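Local structure of cysteine synthase (Fusobacterium nucleatum subsp. nucleatum strain ATCC 25586, 5XEM) at residues G180-K193 / I232-I244. The protein probably catalyses the pyridoxal 5'-phosphate-dependent formation of L-cysteine and acetate from O-acetyl-L-serine and hydrogen sulfide. Residues are numbered along the deposited sequence; the frame is centred on the assembly and turned at random.
Sequences GTGGSFSGTAKKLK and IPAVYDGSLADDI. With PLP (pyridoxal-5'-phosphate), chain D; 85F ((2R)-2-azanyl-3-[(2R)-2-azanyl-3-oxidanyl-3-oxidanylidene-propyl]sulfanyl-propanoic acid), chain C.
Gly182, the N-cap of the helix that starts at Gly183, meets Tyr236 with only 4.4 Å between their CA atoms, and from there the chain 232-244 follows the helix as far as Lys193. It makes a type I turn from Pro233 to Tyr236, then a short 3-10 segment at 238-240. Residues 180-193 are the phosphate-binding loop and helix start of the cysteine synthase family, a glycine-rich turn between strand 174-178 and the helix, and 232-244 backs them. The amides of Gly180, Thr181, Gly182 and Ser184, with the hydroxyls of Thr181 and Ser184, bind the cofactor phosphate, so the helix begins against an anion. Pro233, Val235 and Tyr236 pack behind this loop. CB and CG of Pro233 and CG2 of Val235 close on Thr181 O, leaving that buried carbonyl without a polar partner.

Ser186 joins the two backbones. With OG anti to its carbonyl carbon (chi1 -56°), the hydroxyl donates to Gly182 O at 2.6 Å and receives the N-H of Asp237 almost straight, at 171°. Gly182 O thus takes Ser186 OG and Ser186 N from opposite faces of its plane.

One residue earlier, the Phe185 ring has CB of Ala189 over one face, offset toward the rim, while the backbone of Leu240 lies at its edge; CE1 of Tyr236 approaches Phe185 CD2 obliquely, at 3.9 Å. Leu240 sends CD1 back against the helix, 3.2 Å from Ser186 O and alongside CB of Lys190.

At the far end the extended Lys193 reaches across to Asp242 in the loop before strand 245-247. The hydroxyl of Thr201 pairs with the amine and its backbone N with Asp242 OD2, which ties in strand 200-206. Lys193 NZ donates a hydrogen bond to Leu240 O at 2.8 Å and forms a salt bridge with Asp242 OD2 at 2.6 Å, coming from above the carboxylate plane.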
loop_
_atom_site.group_PDB
_atom_site.type_symbol
_atom_site.label_atom_id
_atom_site.label_comp_id
_atom_site.label_asym_id
_atom_site.label_seq_id
_atom_site.Cartn_x
_atom_site.Cartn_y
_atom_site.Cartn_z
ATOM N N GLY A 180 6.919 -15.448 -13.236
ATOM C CA GLY A 180 5.645 -16.119 -13.419
ATOM C C GLY A 180 5.337 -16.095 -14.920
ATOM O O GLY A 180 5.445 -17.125 -15.603
ATOM N N THR A 181 4.962 -14.930 -15.448
ATOM C CA THR A 181 4.943 -14.758 -16.908
ATOM C C THR A 181 6.384 -14.673 -17.478
ATOM O O THR A 181 6.651 -15.136 -18.596
ATOM C CB THR A 181 4.173 -13.500 -17.384
ATOM O OG1 THR A 181 4.901 -12.313 -17.051
ATOM C CG2 THR A 181 2.740 -13.459 -16.857
ATOM N N GLY A 182 7.281 -14.100 -16.687
ATOM C CA GLY A 182 8.657 -13.834 -17.046
ATOM C C GLY A 182 8.836 -12.451 -17.625
ATOM O O GLY A 182 9.941 -12.073 -18.064
ATOM N N GLY A 183 7.754 -11.689 -17.641
ATOM C CA GLY A 183 7.757 -10.383 -18.288
ATOM C C GLY A 183 8.541 -9.340 -17.565
ATOM O O GLY A 183 9.278 -8.566 -18.196
ATOM N N SER A 184 8.388 -9.249 -16.250
ATOM C CA SER A 184 9.168 -8.250 -15.510
ATOM C C SER A 184 10.660 -8.564 -15.613
ATOM O O SER A 184 11.471 -7.643 -15.843
ATOM C CB SER A 184 8.711 -8.097 -14.048
ATOM O OG SER A 184 8.742 -9.337 -13.393
ATOM N N PHE A 185 11.037 -9.835 -15.438
ATOM C CA PHE A 185 12.434 -10.203 -15.639
ATOM C C PHE A 185 12.917 -9.822 -17.045
ATOM O O PHE A 185 13.991 -9.190 -17.218
ATOM C CB PHE A 185 12.671 -11.710 -15.442
ATOM C CG PHE A 185 14.014 -12.144 -15.960
ATOM C CD1 PHE A 185 15.168 -11.788 -15.271
ATOM C CD2 PHE A 185 14.130 -12.811 -17.154
ATOM C CE1 PHE A 185 16.412 -12.102 -15.768
ATOM C CE2 PHE A 185 15.389 -13.151 -17.661
ATOM C CZ PHE A 185 16.520 -12.785 -16.960
ATOM N N SER A 186 12.164 -10.267 -18.047
ATOM C CA SER A 186 12.684 -10.245 -19.423
ATOM C C SER A 186 12.714 -8.819 -19.980
ATOM O O SER A 186 13.659 -8.441 -20.637
ATOM C CB SER A 186 11.886 -11.181 -20.320
ATOM O OG SER A 186 11.886 -12.508 -19.774
ATOM N N GLY A 187 11.693 -8.013 -19.683
ATOM C CA GLY A 187 11.671 -6.650 -20.162
ATOM C C GLY A 187 12.701 -5.774 -19.471
ATOM O O GLY A 187 13.396 -4.978 -20.111
ATOM N N THR A 188 12.832 -5.923 -18.151
ATOM C CA THR A 188 13.792 -5.127 -17.423
ATOM C C THR A 188 15.219 -5.535 -17.809
ATOM O O THR A 188 16.052 -4.658 -18.064
ATOM C CB THR A 188 13.603 -5.259 -15.913
ATOM O OG1 THR A 188 12.211 -5.064 -15.595
ATOM C CG2 THR A 188 14.472 -4.230 -15.165
ATOM N N ALA A 189 15.484 -6.847 -17.894
ATOM C CA ALA A 189 16.829 -7.352 -18.181
ATOM C C ALA A 189 17.282 -6.957 -19.567
ATOM O O ALA A 189 18.475 -6.682 -19.749
ATOM C CB ALA A 189 16.883 -8.877 -18.044
ATOM N N LYS A 190 16.354 -6.936 -20.536
ATOM C CA LYS A 190 16.677 -6.554 -21.917
ATOM C C LYS A 190 17.196 -5.128 -21.971
ATOM O O LYS A 190 18.253 -4.858 -22.564
ATOM C CB LYS A 190 15.487 -6.719 -22.841
ATOM C CG LYS A 190 15.765 -6.421 -24.326
ATOM C CD LYS A 190 14.563 -6.792 -25.182
ATOM C CE LYS A 190 14.773 -6.450 -26.652
ATOM N NZ LYS A 190 13.519 -6.492 -27.454
ATOM N N LYS A 191 16.498 -4.214 -21.294
ATOM C CA LYS A 191 16.922 -2.825 -21.287
ATOM C C LYS A 191 18.244 -2.648 -20.577
ATOM O O LYS A 191 19.145 -1.953 -21.079
ATOM C CB LYS A 191 15.855 -1.900 -20.684
ATOM C CG LYS A 191 16.311 -0.455 -20.453
ATOM C CD LYS A 191 16.772 0.283 -21.703
ATOM C CE LYS A 191 15.651 0.546 -22.692
ATOM N NZ LYS A 191 14.574 1.443 -22.204
ATOM N N LEU A 192 18.378 -3.271 -19.420
ATOM C CA LEU A 192 19.582 -3.127 -18.631
ATOM C C LEU A 192 20.828 -3.630 -19.397
ATOM O O LEU A 192 21.879 -2.985 -19.355
ATOM C CB LEU A 192 19.449 -3.874 -17.305
ATOM C CG LEU A 192 18.443 -3.321 -16.275
ATOM C CD1 LEU A 192 18.439 -4.197 -15.014
ATOM C CD2 LEU A 192 18.707 -1.859 -15.963
ATOM N N LYS A 193 20.692 -4.764 -20.082
ATOM C CA LYS A 193 21.791 -5.348 -20.839
ATOM C C LYS A 193 22.111 -4.542 -22.104
ATOM O O LYS A 193 23.261 -4.557 -22.571
ATOM C CB LYS A 193 21.498 -6.811 -21.182
ATOM C CG LYS A 193 21.887 -7.734 -20.053
ATOM C CD LYS A 193 21.697 -9.217 -20.345
ATOM C CE LYS A 193 22.461 -10.018 -19.304
ATOM N NZ LYS A 193 22.238 -11.494 -19.273
ATOM N N ILE A 232 6.403 -22.782 -21.141
ATOM C CA ILE A 232 7.044 -21.504 -20.855
ATOM C C ILE A 232 6.331 -20.365 -21.594
ATOM O O ILE A 232 6.119 -20.445 -22.790
ATOM C CB ILE A 232 8.546 -21.548 -21.225
ATOM C CG1 ILE A 232 9.255 -22.635 -20.416
ATOM C CG2 ILE A 232 9.215 -20.203 -20.973
ATOM C CD1 ILE A 232 10.662 -22.930 -20.882
ATOM N N PRO A 233 5.925 -19.298 -20.880
ATOM C CA PRO A 233 5.197 -18.214 -21.569
ATOM C C PRO A 233 6.007 -17.533 -22.667
ATOM O O PRO A 233 7.206 -17.443 -22.558
ATOM C CB PRO A 233 4.874 -17.222 -20.439
ATOM C CG PRO A 233 5.019 -18.027 -19.180
ATOM C CD PRO A 233 6.124 -19.005 -19.455
ATOM N N ALA A 234 5.333 -17.069 -23.723
ATOM C CA ALA A 234 5.979 -16.419 -24.856
ATOM C C ALA A 234 6.766 -15.182 -24.456
ATOM O O ALA A 234 7.771 -14.843 -25.086
ATOM C CB ALA A 234 4.917 -16.037 -25.899
ATOM N N VAL A 235 6.329 -14.488 -23.406
ATOM C CA VAL A 235 7.013 -13.268 -22.976
ATOM C C VAL A 235 8.281 -13.471 -22.146
ATOM O O VAL A 235 8.970 -12.508 -21.867
ATOM C CB VAL A 235 6.067 -12.292 -22.224
ATOM C CG1 VAL A 235 4.974 -11.814 -23.180
ATOM C CG2 VAL A 235 5.475 -12.955 -20.981
ATOM N N TYR A 236 8.590 -14.711 -21.761
ATOM C CA TYR A 236 9.843 -15.013 -21.106
ATOM C C TYR A 236 10.932 -15.166 -22.154
ATOM O O TYR A 236 10.773 -15.950 -23.109
ATOM C CB TYR A 236 9.738 -16.313 -20.295
ATOM C CG TYR A 236 11.039 -16.719 -19.679
ATOM C CD1 TYR A 236 11.592 -15.991 -18.640
ATOM C CD2 TYR A 236 11.774 -17.821 -20.176
ATOM C CE1 TYR A 236 12.792 -16.352 -18.080
ATOM C CE2 TYR A 236 12.986 -18.173 -19.625
ATOM C CZ TYR A 236 13.503 -17.437 -18.584
ATOM O OH TYR A 236 14.716 -17.775 -18.012
ATOM N N ASP A 237 12.032 -14.453 -21.960
ATOM C CA ASP A 237 13.194 -14.551 -22.841
ATOM C C ASP A 237 14.404 -15.137 -22.112
ATOM O O ASP A 237 15.173 -14.434 -21.454
ATOM C CB ASP A 237 13.516 -13.190 -23.479
ATOM C CG ASP A 237 14.687 -13.274 -24.461
ATOM O OD1 ASP A 237 15.162 -14.401 -24.722
ATOM O OD2 ASP A 237 15.120 -12.207 -24.958
ATOM N N GLY A 238 14.578 -16.451 -22.258
ATOM C CA GLY A 238 15.605 -17.172 -21.511
ATOM C C GLY A 238 17.023 -16.886 -21.977
ATOM O O GLY A 238 17.976 -17.207 -21.283
ATOM N N SER A 239 17.168 -16.256 -23.137
ATOM C CA SER A 239 18.499 -15.879 -23.628
ATOM C C SER A 239 19.127 -14.788 -22.763
ATOM O O SER A 239 20.345 -14.579 -22.800
ATOM C CB SER A 239 18.435 -15.442 -25.087
ATOM O OG SER A 239 17.788 -14.190 -25.228
ATOM N N LEU A 240 18.294 -14.116 -21.965
ATOM C CA LEU A 240 18.735 -13.078 -21.034
ATOM C C LEU A 240 19.226 -13.632 -19.695
ATOM O O LEU A 240 19.887 -12.923 -18.946
ATOM C CB LEU A 240 17.585 -12.079 -20.800
ATOM C CG LEU A 240 17.116 -11.295 -22.027
ATOM C CD1 LEU A 240 15.801 -10.564 -21.760
ATOM C CD2 LEU A 240 18.193 -10.295 -22.454
ATOM N N ALA A 241 18.927 -14.898 -19.394
ATOM C CA ALA A 241 19.216 -15.475 -18.072
ATOM C C ALA A 241 20.654 -15.944 -17.951
ATOM O O ALA A 241 21.030 -16.904 -18.601
ATOM C CB ALA A 241 18.288 -16.661 -17.796
ATOM N N ASP A 242 21.432 -15.310 -17.091
ATOM C CA ASP A 242 22.805 -15.742 -16.864
ATOM C C ASP A 242 22.911 -17.040 -16.074
ATOM O O ASP A 242 23.919 -17.737 -16.170
ATOM C CB ASP A 242 23.618 -14.631 -16.230
ATOM C CG ASP A 242 23.912 -13.520 -17.209
ATOM O OD1 ASP A 242 24.758 -13.729 -18.099
ATOM O OD2 ASP A 242 23.280 -12.440 -17.111
ATOM N N ASP A 243 21.869 -17.350 -15.299
ATOM C CA ASP A 243 21.672 -18.633 -14.631
ATOM C C ASP A 243 20.200 -18.602 -14.186
ATOM O O ASP A 243 19.580 -17.549 -14.260
ATOM C CB ASP A 243 22.585 -18.745 -13.406
ATOM C CG ASP A 243 22.787 -20.177 -12.928
ATOM O OD1 ASP A 243 22.240 -21.113 -13.552
ATOM O OD2 ASP A 243 23.481 -20.355 -11.914
ATOM N N ILE A 244 19.645 -19.732 -13.785
ATOM C CA ILE A 244 18.295 -19.794 -13.193
ATOM C C ILE A 244 18.488 -19.984 -11.693
ATOM O O ILE A 244 19.146 -20.926 -11.261
ATOM C CB ILE A 244 17.474 -20.986 -13.699
ATOM C CG1 ILE A 244 17.476 -21.099 -15.237
ATOM C CG2 ILE A 244 16.063 -20.926 -13.113
ATOM C CD1 ILE A 244 16.908 -19.927 -16.008
HETATM N N1 PLP D . 5.379 -12.028 -7.798
HETATM C C2 PLP D . 4.060 -11.793 -7.727
HETATM C C2A PLP D . 3.424 -11.421 -6.388
HETATM C C3 PLP D . 3.251 -11.860 -8.876
HETATM O O3 PLP D . 1.922 -11.603 -8.783
HETATM C C4 PLP D . 3.815 -12.190 -10.105
HETATM C C4A PLP D . 2.978 -12.280 -11.370
HETATM C C5 PLP D . 5.197 -12.424 -10.142
HETATM C C6 PLP D . 5.945 -12.325 -8.971
HETATM C C5A PLP D . 5.931 -12.777 -11.417
HETATM O O4P PLP D . 6.003 -11.600 -12.299
HETATM P P PLP D . 6.066 -11.716 -13.918
HETATM O O1P PLP D . 6.384 -10.438 -14.467
HETATM O O2P PLP D . 4.765 -12.245 -14.281
HETATM O O3P PLP D . 7.086 -12.773 -14.153
HETATM N N 85F C . 1.757 -12.768 -11.197
HETATM C CA 85F C . 0.858 -12.976 -12.351
HETATM C CB 85F C . 0.759 -14.479 -12.694
HETATM S SG 85F C . 2.238 -15.160 -13.402
HETATM C CD 85F C . 1.855 -16.873 -13.831
HETATM C CE 85F C . 1.457 -17.772 -12.630
HETATM N NZ2 85F C . 2.418 -17.662 -11.525
HETATM C CZ1 85F C . 1.440 -19.240 -13.134
HETATM O OH1 85F C . 1.319 -20.126 -12.235
HETATM O OH2 85F C . 1.556 -19.501 -14.364
HETATM C C 85F C . -0.522 -12.419 -12.077
HETATM O OXT 85F C . -0.608 -11.517 -11.230
HETATM O O 85F C . -1.476 -12.874 -12.758
HETATM O O HOH W 1 21.951 -12.373 -22.153
#